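Local coordinates for protein probable transcriptional regulator (Pseudomonas aeruginosa PAO1, PDB 2GEN) that probably binds cis-regulatory DNA as a dimeric transcription factor of the TetR family, through a helix-turn-helix motif, at residues L87-I92 with D179-L184. Numbering follows the deposited sequence.
Sequences LVTSYI and DCRELL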
loop_
_atom_site.group_PDB
_atom_site.type_symbol
_atom_site.label_atom_id
_atom_site.label_comp_id
_atom_site.label_asym_id
_atom_site.label_seq_id
_atom_site.Cartn_x
_atom_site.Cartn_y
_atom_site.Cartn_z
ATOM N N LEU A 87 -13.244 -2.846 11.588
ATOM C CA LEU A 87 -12.424 -2.138 10.606
ATOM C C LEU A 87 -11.730 -3.133 9.674
ATOM O O LEU A 87 -11.608 -2.867 8.493
ATOM C CB LEU A 87 -11.370 -1.301 11.322
ATOM C CG LEU A 87 -11.969 -0.139 12.167
ATOM C CD1 LEU A 87 -10.926 0.449 13.136
ATOM C CD2 LEU A 87 -12.481 0.970 11.260
ATOM N N VAL A 88 -11.316 -4.262 10.232
ATOM C CA VAL A 88 -10.574 -5.262 9.453
ATOM C C VAL A 88 -11.492 -6.164 8.645
ATOM O O VAL A 88 -11.312 -6.267 7.427
ATOM C CB VAL A 88 -9.699 -6.109 10.351
ATOM C CG1 VAL A 88 -8.951 -7.279 9.531
ATOM C CG2 VAL A 88 -8.612 -5.199 11.006
ATOM N N THR A 89 -12.467 -6.790 9.313
ATOM C CA THR A 89 -13.365 -7.724 8.511
ATOM C C THR A 89 -14.109 -6.978 7.403
ATOM O O THR A 89 -14.357 -7.559 6.360
ATOM C CB THR A 89 -14.358 -8.462 9.402
ATOM O OG1 THR A 89 -15.238 -7.509 10.017
ATOM C CG2 THR A 89 -13.622 -9.217 10.487
ATOM N N SER A 90 -14.510 -5.715 7.611
ATOM C CA SER A 90 -15.220 -4.970 6.581
ATOM C C SER A 90 -14.364 -4.800 5.331
ATOM O O SER A 90 -14.850 -4.941 4.204
ATOM C CB SER A 90 -15.733 -3.618 7.105
ATOM O OG SER A 90 -16.662 -3.835 8.131
ATOM N N TYR A 91 -13.070 -4.522 5.535
ATOM C CA TYR A 91 -12.197 -4.312 4.408
ATOM C C TYR A 91 -11.942 -5.628 3.662
ATOM O O TYR A 91 -12.125 -5.685 2.444
ATOM C CB TYR A 91 -10.879 -3.667 4.865
ATOM C CG TYR A 91 -10.000 -3.468 3.693
ATOM C CD1 TYR A 91 -10.338 -2.512 2.710
ATOM C CD2 TYR A 91 -8.860 -4.261 3.503
ATOM C CE1 TYR A 91 -9.520 -2.336 1.571
ATOM C CE2 TYR A 91 -8.047 -4.092 2.380
ATOM C CZ TYR A 91 -8.374 -3.139 1.439
ATOM O OH TYR A 91 -7.592 -2.989 0.313
ATOM N N ILE A 92 -11.614 -6.678 4.399
ATOM C CA ILE A 92 -11.262 -7.972 3.801
ATOM C C ILE A 92 -12.502 -8.490 3.044
ATOM O O ILE A 92 -12.411 -8.838 1.879
ATOM C CB ILE A 92 -10.769 -8.959 4.875
ATOM C CG1 ILE A 92 -9.385 -8.509 5.390
ATOM C CG2 ILE A 92 -10.753 -10.421 4.284
ATOM C CD1 ILE A 92 -8.314 -8.502 4.346
ATOM N N ASP A 179 -9.133 -16.730 3.777
ATOM C CA ASP A 179 -8.609 -17.649 4.793
ATOM C C ASP A 179 -7.756 -16.928 5.839
ATOM O O ASP A 179 -7.349 -17.537 6.804
ATOM C CB ASP A 179 -7.749 -18.781 4.170
ATOM C CG ASP A 179 -8.574 -19.916 3.549
ATOM O OD1 ASP A 179 -9.787 -20.027 3.843
ATOM O OD2 ASP A 179 -7.966 -20.711 2.759
ATOM N N CYS A 180 -7.453 -15.644 5.640
ATOM C CA CYS A 180 -6.675 -14.911 6.648
ATOM C C CYS A 180 -7.555 -13.888 7.382
ATOM O O CYS A 180 -7.054 -13.128 8.193
ATOM C CB CYS A 180 -5.539 -14.154 5.994
ATOM S SG CYS A 180 -4.384 -15.274 5.134
ATOM N N ARG A 181 -8.848 -13.904 7.116
ATOM C CA ARG A 181 -9.753 -12.914 7.734
ATOM C C ARG A 181 -9.710 -12.945 9.266
ATOM O O ARG A 181 -9.492 -11.884 9.904
ATOM C CB ARG A 181 -11.197 -13.109 7.223
ATOM C CG ARG A 181 -12.236 -12.242 7.947
ATOM C CD ARG A 181 -13.558 -12.836 7.570
ATOM N NE ARG A 181 -14.700 -11.957 7.703
ATOM C CZ ARG A 181 -15.519 -11.948 8.747
ATOM N NH1 ARG A 181 -15.298 -12.708 9.853
ATOM N NH2 ARG A 181 -16.571 -11.168 8.708
ATOM N N GLU A 182 -9.911 -14.117 9.876
ATOM C CA GLU A 182 -9.937 -14.224 11.359
ATOM C C GLU A 182 -8.572 -13.867 11.949
ATOM O O GLU A 182 -8.489 -13.090 12.918
ATOM C CB GLU A 182 -10.427 -15.608 11.869
ATOM C CG GLU A 182 -10.457 -15.716 13.428
ATOM C CD GLU A 182 -11.449 -14.731 14.053
ATOM O OE1 GLU A 182 -12.385 -14.287 13.328
ATOM O OE2 GLU A 182 -11.291 -14.412 15.255
ATOM N N LEU A 183 -7.499 -14.388 11.355
ATOM C CA LEU A 183 -6.178 -14.068 11.845
ATOM C C LEU A 183 -5.930 -12.548 11.873
ATOM O O LEU A 183 -5.501 -12.036 12.929
ATOM C CB LEU A 183 -5.149 -14.737 10.956
ATOM C CG LEU A 183 -3.719 -14.518 11.380
ATOM C CD1 LEU A 183 -3.459 -15.154 12.746
ATOM C CD2 LEU A 183 -2.852 -15.086 10.270
ATOM N N LEU A 184 -6.227 -11.860 10.766
ATOM C CA LEU A 184 -5.905 -10.413 10.672
ATOM C C LEU A 184 -6.788 -9.616 11.663
ATOM O O LEU A 184 -6.318 -8.687 12.318
ATOM C CB LEU A 184 -6.043 -9.909 9.242
ATOM C CG LEU A 184 -4.926 -10.415 8.285
ATOM C CD1 LEU A 184 -4.895 -9.744 6.951
ATOM C CD2 LEU A 184 -3.532 -10.314 8.939
#
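The guanidinium of Arg181 lies with one face against Thr89: Thr89 CB sits 3.5 Å above the plane, displaced toward the rim, and is 3.6 Å from Arg181 NH2. Thr89 CG2 lies over the same face, nearly straight above Arg181 CZ at 3.8 Å. In Arg181, chi1 of 173° puts CG anti to the backbone N, the chain runs extended on to NE, and chi4 of -98° then places CZ off the line of that chain. Thr89 meets the face with carbon, and the charge is paired with Asp93 through a salt bridge from Arg181 NH2 to Asp93 OD2. Nearer the backbone, the aliphatic root of Arg181 is also used: Ile92 CG2 packs on Arg181 CB at 4.0 Å. The contact joins the first turn of helix 181-192, with Cys180 at the N-cap position, to helix 80-97 within the all-helical body of a TetR-family fold. Deeper in, Val88 and Leu184 cross at about a right angle, with Val88 CG1 anti to its backbone N (chi1 176°) and 3.9 Å from Leu184 CB. Ile92 CD1 meets Leu184 CD1 more loosely, at 4.5 Å. Leu184 also touches Leu164 of helix 150-169 and Val156 of the second subunit.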